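Local coordinates for protein putative metalloprotease II (Bacteroides fragilis, PDB 4ON1) that probably acts as a zinc-dependent endopeptidase related to fragilysin, here captured with its N-terminal domain and a zinc ion in the metal site, at residues 219-223 against 323-327; 326-330 against 356-362; 266-271 against 315-320. One frame throughout, in Å; residues are numbered along the deposited sequence.

Contact 1. Residues 219-223 against 323-327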
loop_
_atom_site.group_PDB
_atom_site.type_symbol
_atom_site.label_atom_id
_atom_site.label_comp_id
_atom_site.label_asym_id
_atom_site.label_seq_id
_atom_site.Cartn_x
_atom_site.Cartn_y
_atom_site.Cartn_z
ATOM N N ASP A 219 5.794 2.793 3.897
ATOM C CA ASP A 219 5.541 1.631 3.044
ATOM C C ASP A 219 4.125 1.089 3.246
ATOM O O ASP A 219 3.443 0.741 2.285
ATOM C CB ASP A 219 6.553 0.513 3.315
ATOM C CG ASP A 219 7.876 0.734 2.601
ATOM O OD1 ASP A 219 7.878 1.391 1.536
ATOM O OD2 ASP A 219 8.909 0.236 3.097
ATOM N N ILE A 220 3.689 1.022 4.499
ATOM C CA ILE A 220 2.355 0.512 4.802
ATOM C C ILE A 220 1.287 1.349 4.109
ATOM O O ILE A 220 0.370 0.811 3.483
ATOM C CB ILE A 220 2.108 0.483 6.320
ATOM C CG1 ILE A 220 3.109 -0.470 6.983
ATOM C CG2 ILE A 220 0.685 0.035 6.630
ATOM C CD1 ILE A 220 3.077 -0.445 8.504
ATOM N N THR A 221 1.401 2.670 4.215
ATOM C CA THR A 221 0.389 3.531 3.615
ATOM C C THR A 221 0.572 3.620 2.096
ATOM O O THR A 221 -0.390 3.866 1.377
ATOM C CB THR A 221 0.384 4.925 4.250
ATOM O OG1 THR A 221 1.713 5.457 4.272
ATOM C CG2 THR A 221 -0.149 4.825 5.700
ATOM N N SER A 222 1.787 3.396 1.600
ATOM C CA SER A 222 1.969 3.253 0.150
ATOM C C SER A 222 1.269 1.990 -0.363
ATOM O O SER A 222 0.653 2.015 -1.427
ATOM C CB SER A 222 3.451 3.207 -0.235
ATOM O OG SER A 222 4.086 4.446 0.018
ATOM N N GLN A 223 1.353 0.895 0.393
ATOM C CA GLN A 223 0.618 -0.322 0.037
ATOM C C GLN A 223 -0.891 -0.080 0.062
ATOM O O GLN A 223 -1.628 -0.581 -0.792
ATOM C CB GLN A 223 0.960 -1.468 0.987
ATOM C CG GLN A 223 2.411 -1.953 0.935
ATOM C CD GLN A 223 2.646 -2.957 -0.175
ATOM O OE1 GLN A 223 1.709 -3.596 -0.652
ATOM N NE2 GLN A 223 3.904 -3.127 -0.570
ATOM N N THR A 323 4.072 -8.785 2.565
ATOM C CA THR A 323 5.241 -7.921 2.640
ATOM C C THR A 323 4.800 -6.470 2.452
ATOM O O THR A 323 3.729 -6.207 1.894
ATOM C CB THR A 323 6.285 -8.288 1.573
ATOM O OG1 THR A 323 7.514 -7.583 1.825
ATOM C CG2 THR A 323 5.759 -7.959 0.182
ATOM N N THR A 324 5.594 -5.525 2.941
ATOM C CA THR A 324 5.321 -4.113 2.669
ATOM C C THR A 324 6.452 -3.490 1.864
ATOM O O THR A 324 6.435 -2.289 1.593
ATOM C CB THR A 324 5.136 -3.293 3.953
ATOM O OG1 THR A 324 6.278 -3.478 4.803
ATOM C CG2 THR A 324 3.887 -3.736 4.677
ATOM N N SER A 325 7.437 -4.309 1.503
ATOM C CA SER A 325 8.626 -3.835 0.798
ATOM C C SER A 325 8.287 -3.040 -0.464
ATOM O O SER A 325 7.403 -3.421 -1.235
ATOM C CB SER A 325 9.530 -5.020 0.432
ATOM O OG SER A 325 10.559 -4.604 -0.445
ATOM N N SER A 326 9.004 -1.935 -0.657
ATOM C CA SER A 326 8.900 -1.097 -1.854
ATOM C C SER A 326 9.134 -1.870 -3.149
ATOM O O SER A 326 8.645 -1.481 -4.206
ATOM C CB SER A 326 9.914 0.053 -1.776
ATOM O OG SER A 326 9.757 0.802 -0.583
ATOM N N SER A 327 9.906 -2.950 -3.058
ATOM C CA SER A 327 10.168 -3.830 -4.191
ATOM C C SER A 327 8.924 -4.592 -4.604
ATOM O O SER A 327 8.865 -5.136 -5.703
ATOM C CB SER A 327 11.288 -4.815 -3.864
ATOM O OG SER A 327 12.463 -4.122 -3.494
HETATM O O HOH W 1 8.504 -1.912 4.680
HETATM O O HOH W 2 5.451 -0.336 0.035
HETATM O O HOH W 3 10.702 -0.821 1.495
#

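Contact 2. Residues 326-330 against 356-362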
loop_
_atom_site.group_PDB
_atom_site.type_symbol
_atom_site.label_atom_id
_atom_site.label_comp_id
_atom_site.label_asym_id
_atom_site.label_seq_id
_atom_site.Cartn_x
_atom_site.Cartn_y
_atom_site.Cartn_z
ATOM N N SER A 326 9.004 -1.935 -0.657
ATOM C CA SER A 326 8.900 -1.097 -1.854
ATOM C C SER A 326 9.134 -1.870 -3.149
ATOM O O SER A 326 8.645 -1.481 -4.206
ATOM C CB SER A 326 9.914 0.053 -1.776
ATOM O OG SER A 326 9.757 0.802 -0.583
ATOM N N SER A 327 9.906 -2.950 -3.058
ATOM C CA SER A 327 10.168 -3.830 -4.191
ATOM C C SER A 327 8.924 -4.592 -4.604
ATOM O O SER A 327 8.865 -5.136 -5.703
ATOM C CB SER A 327 11.288 -4.815 -3.864
ATOM O OG SER A 327 12.463 -4.122 -3.494
ATOM N N HIS A 328 7.950 -4.669 -3.700
ATOM C CA HIS A 328 6.696 -5.367 -3.980
ATOM C C HIS A 328 5.498 -4.492 -3.644
ATOM O O HIS A 328 4.719 -4.810 -2.737
ATOM C CB HIS A 328 6.639 -6.674 -3.190
ATOM C CG HIS A 328 7.782 -7.591 -3.479
ATOM N ND1 HIS A 328 7.809 -8.422 -4.579
ATOM C CD2 HIS A 328 8.949 -7.800 -2.822
ATOM C CE1 HIS A 328 8.936 -9.107 -4.583
ATOM N NE2 HIS A 328 9.646 -8.750 -3.527
ATOM N N PRO A 329 5.341 -3.386 -4.385
ATOM C CA PRO A 329 4.436 -2.302 -3.983
ATOM C C PRO A 329 2.942 -2.630 -4.019
ATOM O O PRO A 329 2.175 -1.879 -3.424
ATOM C CB PRO A 329 4.760 -1.195 -4.991
ATOM C CG PRO A 329 5.215 -1.940 -6.228
ATOM C CD PRO A 329 5.991 -3.124 -5.686
ATOM N N TYR A 330 2.521 -3.695 -4.695
ATOM C CA TYR A 330 1.087 -3.934 -4.851
ATOM C C TYR A 330 0.650 -5.244 -4.202
ATOM O O TYR A 330 -0.450 -5.741 -4.464
ATOM C CB TYR A 330 0.714 -3.933 -6.338
ATOM C CG TYR A 330 1.189 -2.700 -7.066
ATOM C CD1 TYR A 330 1.121 -1.448 -6.466
ATOM C CD2 TYR A 330 1.740 -2.791 -8.337
ATOM C CE1 TYR A 330 1.567 -0.315 -7.120
ATOM C CE2 TYR A 330 2.191 -1.667 -9.003
ATOM C CZ TYR A 330 2.097 -0.432 -8.388
ATOM O OH TYR A 330 2.538 0.690 -9.040
ATOM N N TYR A 356 5.039 -12.959 -11.402
ATOM C CA TYR A 356 5.673 -11.735 -10.922
ATOM C C TYR A 356 6.299 -10.954 -12.081
ATOM O O TYR A 356 7.222 -11.436 -12.736
ATOM C CB TYR A 356 6.728 -12.072 -9.866
ATOM C CG TYR A 356 7.465 -10.884 -9.281
ATOM C CD1 TYR A 356 6.803 -9.689 -9.007
ATOM C CD2 TYR A 356 8.821 -10.969 -8.970
ATOM C CE1 TYR A 356 7.476 -8.605 -8.456
ATOM C CE2 TYR A 356 9.502 -9.892 -8.419
ATOM C CZ TYR A 356 8.823 -8.713 -8.165
ATOM O OH TYR A 356 9.490 -7.636 -7.618
ATOM N N SER A 357 5.777 -9.761 -12.350
ATOM C CA SER A 357 6.247 -8.951 -13.469
ATOM C C SER A 357 6.239 -7.479 -13.072
ATOM O O SER A 357 5.437 -7.069 -12.237
ATOM C CB SER A 357 5.381 -9.191 -14.714
ATOM O OG SER A 357 5.321 -8.036 -15.532
ATOM N N PRO A 358 7.152 -6.683 -13.654
ATOM C CA PRO A 358 7.244 -5.244 -13.368
ATOM C C PRO A 358 6.223 -4.401 -14.121
ATOM O O PRO A 358 6.161 -3.181 -13.928
ATOM C CB PRO A 358 8.663 -4.880 -13.841
ATOM C CG PRO A 358 9.354 -6.194 -14.126
ATOM C CD PRO A 358 8.259 -7.134 -14.510
ATOM N N GLN A 359 5.416 -5.051 -14.948
ATOM C CA GLN A 359 4.416 -4.355 -15.745
ATOM C C GLN A 359 3.095 -4.237 -14.982
ATOM O O GLN A 359 2.183 -3.522 -15.404
ATOM C CB GLN A 359 4.200 -5.086 -17.067
ATOM C CG GLN A 359 5.476 -5.290 -17.875
ATOM C CD GLN A 359 6.121 -3.986 -18.300
ATOM O OE1 GLN A 359 5.441 -2.976 -18.496
ATOM N NE2 GLN A 359 7.443 -4.000 -18.442
ATOM N N VAL A 360 2.996 -4.950 -13.867
ATOM C CA VAL A 360 1.763 -4.991 -13.093
ATOM C C VAL A 360 1.372 -3.598 -12.601
ATOM O O VAL A 360 2.221 -2.834 -12.143
ATOM C CB VAL A 360 1.915 -5.948 -11.891
ATOM C CG1 VAL A 360 0.756 -5.798 -10.905
ATOM C CG2 VAL A 360 2.011 -7.380 -12.379
ATOM N N THR A 361 0.087 -3.273 -12.730
ATOM C CA THR A 361 -0.466 -2.019 -12.221
ATOM C C THR A 361 -1.450 -2.362 -11.114
ATOM O O THR A 361 -1.967 -3.481 -11.079
ATOM C CB THR A 361 -1.185 -1.209 -13.321
ATOM O OG1 THR A 361 -2.393 -1.883 -13.698
ATOM C CG2 THR A 361 -0.288 -1.030 -14.541
ATOM N N PRO A 362 -1.719 -1.412 -10.202
ATOM C CA PRO A 362 -2.635 -1.737 -9.100
ATOM C C PRO A 362 -4.101 -1.616 -9.499
ATOM O O PRO A 362 -4.892 -1.004 -8.778
ATOM C CB PRO A 362 -2.268 -0.704 -8.032
ATOM C CG PRO A 362 -1.814 0.483 -8.824
ATOM C CD PRO A 362 -1.106 -0.081 -10.038
#

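Contact 3. Residues 266-271 against 315-320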
loop_
_atom_site.group_PDB
_atom_site.type_symbol
_atom_site.label_atom_id
_atom_site.label_comp_id
_atom_site.label_asym_id
_atom_site.label_seq_id
_atom_site.Cartn_x
_atom_site.Cartn_y
_atom_site.Cartn_z
ATOM N N PHE A 266 -0.448 -16.591 12.794
ATOM C CA PHE A 266 -1.024 -15.251 12.872
ATOM C C PHE A 266 -2.448 -15.295 13.415
ATOM O O PHE A 266 -2.809 -14.534 14.314
ATOM C CB PHE A 266 -1.009 -14.581 11.496
ATOM C CG PHE A 266 -1.607 -13.188 11.476
ATOM C CD1 PHE A 266 -2.486 -12.812 10.466
ATOM C CD2 PHE A 266 -1.285 -12.262 12.457
ATOM C CE1 PHE A 266 -3.028 -11.534 10.426
ATOM C CE2 PHE A 266 -1.826 -10.975 12.432
ATOM C CZ PHE A 266 -2.697 -10.609 11.413
ATOM N N GLN A 267 -3.261 -16.185 12.860
ATOM C CA GLN A 267 -4.660 -16.280 13.266
ATOM C C GLN A 267 -4.832 -16.754 14.707
ATOM O O GLN A 267 -5.690 -16.251 15.434
ATOM C CB GLN A 267 -5.413 -17.201 12.313
ATOM C CG GLN A 267 -5.674 -16.572 10.934
ATOM C CD GLN A 267 -6.287 -17.573 9.966
ATOM O OE1 GLN A 267 -5.667 -18.584 9.635
ATOM N NE2 GLN A 267 -7.512 -17.301 9.520
ATOM N N ASN A 268 -4.017 -17.713 15.122
ATOM C CA ASN A 268 -4.042 -18.148 16.510
ATOM C C ASN A 268 -3.665 -17.003 17.452
ATOM O O ASN A 268 -4.239 -16.867 18.528
ATOM C CB ASN A 268 -3.131 -19.355 16.722
ATOM C CG ASN A 268 -3.756 -20.644 16.216
ATOM O OD1 ASN A 268 -4.985 -20.749 16.096
ATOM N ND2 ASN A 268 -2.919 -21.635 15.921
ATOM N N TYR A 269 -2.706 -16.173 17.048
ATOM C CA TYR A 269 -2.378 -14.997 17.845
ATOM C C TYR A 269 -3.587 -14.064 17.984
ATOM O O TYR A 269 -3.910 -13.609 19.089
ATOM C CB TYR A 269 -1.203 -14.233 17.240
ATOM C CG TYR A 269 -0.924 -12.916 17.941
ATOM C CD1 TYR A 269 -0.184 -12.869 19.120
ATOM C CD2 TYR A 269 -1.397 -11.718 17.413
ATOM C CE1 TYR A 269 0.070 -11.657 19.760
ATOM C CE2 TYR A 269 -1.156 -10.506 18.039
ATOM C CZ TYR A 269 -0.420 -10.481 19.210
ATOM O OH TYR A 269 -0.183 -9.272 19.823
ATOM N N LEU A 270 -4.265 -13.800 16.872
ATOM C CA LEU A 270 -5.415 -12.894 16.877
ATOM C C LEU A 270 -6.512 -13.377 17.817
ATOM O O LEU A 270 -7.165 -12.575 18.488
ATOM C CB LEU A 270 -5.997 -12.737 15.470
ATOM C CG LEU A 270 -5.088 -12.098 14.413
ATOM C CD1 LEU A 270 -5.765 -12.122 13.048
ATOM C CD2 LEU A 270 -4.716 -10.669 14.793
ATOM N N ARG A 271 -6.706 -14.691 17.861
ATOM C CA ARG A 271 -7.822 -15.272 18.592
ATOM C C ARG A 271 -7.692 -15.148 20.105
ATOM O O ARG A 271 -8.685 -15.259 20.817
ATOM C CB ARG A 271 -7.992 -16.738 18.190
ATOM C CG ARG A 271 -8.677 -16.875 16.846
ATOM C CD ARG A 271 -8.457 -18.227 16.195
ATOM N NE ARG A 271 -9.117 -18.251 14.890
ATOM C CZ ARG A 271 -8.740 -19.005 13.863
ATOM N NH1 ARG A 271 -7.697 -19.814 13.976
ATOM N NH2 ARG A 271 -9.406 -18.940 12.717
ATOM N N ASN A 315 -14.459 -15.288 13.749
ATOM C CA ASN A 315 -13.320 -15.994 14.336
ATOM C C ASN A 315 -12.013 -15.785 13.573
ATOM O O ASN A 315 -11.208 -16.706 13.446
ATOM C CB ASN A 315 -13.619 -17.500 14.446
ATOM C CG ASN A 315 -12.615 -18.231 15.331
ATOM O OD1 ASN A 315 -12.087 -19.284 14.963
ATOM N ND2 ASN A 315 -12.328 -17.652 16.492
ATOM N N PHE A 316 -11.815 -14.572 13.061
ATOM C CA PHE A 316 -10.565 -14.205 12.399
ATOM C C PHE A 316 -10.214 -15.149 11.241
ATOM O O PHE A 316 -9.042 -15.362 10.935
ATOM C CB PHE A 316 -9.420 -14.170 13.419
ATOM C CG PHE A 316 -9.685 -13.257 14.587
ATOM C CD1 PHE A 316 -9.477 -11.891 14.474
ATOM C CD2 PHE A 316 -10.172 -13.760 15.787
ATOM C CE1 PHE A 316 -9.733 -11.038 15.542
ATOM C CE2 PHE A 316 -10.440 -12.912 16.861
ATOM C CZ PHE A 316 -10.215 -11.549 16.737
ATOM N N GLU A 317 -11.234 -15.698 10.592
ATOM C CA GLU A 317 -11.017 -16.633 9.487
ATOM C C GLU A 317 -10.588 -15.929 8.213
ATOM O O GLU A 317 -10.021 -16.557 7.319
ATOM C CB GLU A 317 -12.281 -17.452 9.222
ATOM C CG GLU A 317 -12.523 -18.539 10.255
ATOM C CD GLU A 317 -13.928 -19.096 10.189
ATOM O OE1 GLU A 317 -14.620 -18.862 9.175
ATOM O OE2 GLU A 317 -14.342 -19.758 11.161
ATOM N N VAL A 318 -10.885 -14.635 8.117
ATOM C CA VAL A 318 -10.466 -13.854 6.957
ATOM C C VAL A 318 -9.166 -13.136 7.270
ATOM O O VAL A 318 -9.146 -12.157 8.005
ATOM C CB VAL A 318 -11.533 -12.818 6.523
ATOM C CG1 VAL A 318 -11.026 -11.997 5.338
ATOM C CG2 VAL A 318 -12.837 -13.509 6.172
ATOM N N ALA A 319 -8.070 -13.643 6.725
ATOM C CA ALA A 319 -6.766 -13.106 7.054
ATOM C C ALA A 319 -5.779 -13.324 5.934
ATOM O O ALA A 319 -5.989 -14.153 5.044
ATOM C CB ALA A 319 -6.234 -13.729 8.354
ATOM N N ALA A 320 -4.694 -12.569 5.990
ATOM C CA ALA A 320 -3.612 -12.733 5.046
ATOM C C ALA A 320 -2.317 -12.298 5.701
ATOM O O ALA A 320 -2.318 -11.719 6.780
ATOM C CB ALA A 320 -3.865 -11.927 3.780
HETATM O O HOH W 4 -9.118 -19.198 7.959
#

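Contact 1. Residues 219-223 against 323-327
Asp219 meets the loop 323-327 with its carboxylate and its CB together. Its OD1 accepts the hydroxyl of Ser326, OG to OD1 2.9 Å, on the syn side and 27° out of the carboxylate plane. The other oxygen works through water: OD2 accepts a hydrogen bond from water 1 at 2.7 Å, and that water accepts from Thr324 OG1, while water 3 bridges OD2 to the backbone N of Ser326. Both oxygens of this buried acid are thus engaged, which would favour its charged form. With CG beside the backbone N (chi1 -81°), the carboxylate extends past the carbonyl of Thr324, whose O lies 3.3 Å from Asp219 CB.

One residue on, Ile220 adds a light apolar touch, its CG1 standing 4.1 Å from Thr324 CG2. One helical turn after Asp219, Gln223 returns to the loop. A bend at chi2 (-84°) carries the amide of Gln223 along the Thr323-Thr324 backbone. NE2 gives a weak bond to Thr324 O (3.4 Å) and also donates to water 2; its stronger partner is His328 O, and OE1 receives Leu332 N. The amide thus bonds both to the loop before the zinc-binding helix 331-340 and to the first turn of that helix.

The loop keeps its own shape through two ST turns, in which Thr323 OG1, also bonded to Gly290 O, accepts from Ser325 N, and Ser325 OG from Ser327 N. Thr324 OG1 also bonds to Ser215 OG, and Ser326 OG to Tyr122 OH. The contact lies buried near the middle of the chain: helix 217-230 packs against the loop that follows strand 319-323, strand 284-288 adds Leu287 beside Ile220 and Thr324, and helix 112-126 brings Tyr122 and Tyr126 against Asp219 and the serines.

Contact 2. Residues 326-330 against 356-362
Tyr330 and Tyr356 carry most of this contact between two loops of the metallopeptidase fold, one leading into helix 331-340, the other joining that helix to helix 367-378. The helix bears HExxH, which with the later His344 fits the extended zinc motif of the metzincins; His334, His338 and His344 are zinc ligands. Tyr330 is the N-cap residue of this helix, and its side chain lies about 6 Å from that of the zinc ligand His334.

Apolar packing centres on the Tyr330 ring, which is sandwiched between two prolines. Pro329 CG sits over the centre of one face; on the opposite face Pro362 makes a CH-pi contact, its CD 3.9 Å from the ring centroid and 22° off the normal. Val360 comes in alongside, CG1 to Tyr330 CD2 4.1 Å, and its carbonyl O approaches the ring edge near the plane, 3.3 Å from Tyr330 CE2. Ala226 of helix 217-230 touches both Tyr330 and Pro362.

One aromatic pair crosses the contact: the His328 and Tyr356 rings meet obliquely, their centroids 5.2 Å apart and planes inclined at 34°, with Phe298 meeting the His328 ring and standing edge-to-face to Tyr356.

With CG opposite the backbone N (chi1 -180°), the Tyr356 phenol extends from its loop until OH lies 3.2 Å from Ser327 O and 3.4 Å from His328 CE1; its hydrogen-bond partner is Asn167 ND2. Directly after Tyr356 the chain makes a type I turn from Ser357 to Val360, where Ser357 OG accepts Gln359 N at 3.0 Å in an ST turn.

Contact 3. Residues 266-271 against 315-320
Phe316 turns one face of its ring to Leu270 where helix 259-271 packs on the loop leading into strand 319-323 and on the first residues of that strand, in the alpha/beta catalytic domain. Leu270 CB lies 4.0 Å from the ring centroid, 22° off the normal, a CH-pi contact over the face. The carbonyl O of Leu270 lies above the rim of the ring, 3.7 Å from Phe316 CZ. Arg271 passes the same ring in the opposite sense, its CG 3.6 Å from Phe316 CD2, while the guanidinium plane is inclined at 68° to the ring. Tyr284, edge-to-face with Phe316, closes the group from the neighbouring strand.

One turn earlier, Phe266 points toward the strand and Gln267 reaches it with its extended end. The Phe266 ring approaches Ala319 and Ala320 obliquely, CE1 being 3.7 Å from Ala320 O, while Leu270 CD1 covers one of its faces. Gln267 lays CG against Ala319 CB and delivers its amide to the turn: NE2 bonds to Phe316 O at 2.8 Å, in the carbonyl plane and on a lone pair. Water 4 links the same NE2 to Glu317 O.

At the exposed edge Arg271 grips the backbone of Asn315 side-on. The extended chain carries the guanidinium to Asn315, its plane 16° from that residue's side-chain amide. The arginine's charge would be expected to polarise the Asn315 carbonyl, while Glu317, nearby, is salt-bridged to Arg313. Both bonds end on one atom: NE and NH2 each lie 3.0 Å from Asn315 O, NE tilted above the carbonyl plane and NH2 nearly in line with the C=O bond.

In the fold
Contacts 1 and 2 lie on successive parts of the loop between strand 319-323 and helix 331-340, sharing Ser326 and Ser327, and they touch through Gln223. Contact 3 sits at the other end of the same strand, its centre about 21 Å from that of contact 1. Chemistry follows depth. The fully buried contact 1 joins a carboxylate, hydroxyls and an amide with waters between; contact 2, nearer the surface, relies on tyrosine, histidine and proline packing; contact 3 grades from a buried aromatic and aliphatic patch to an exposed arginine. Contacts 3 and 1 thus lie at the two ends of strand 319-323, and contact 2 just before helix 331-340.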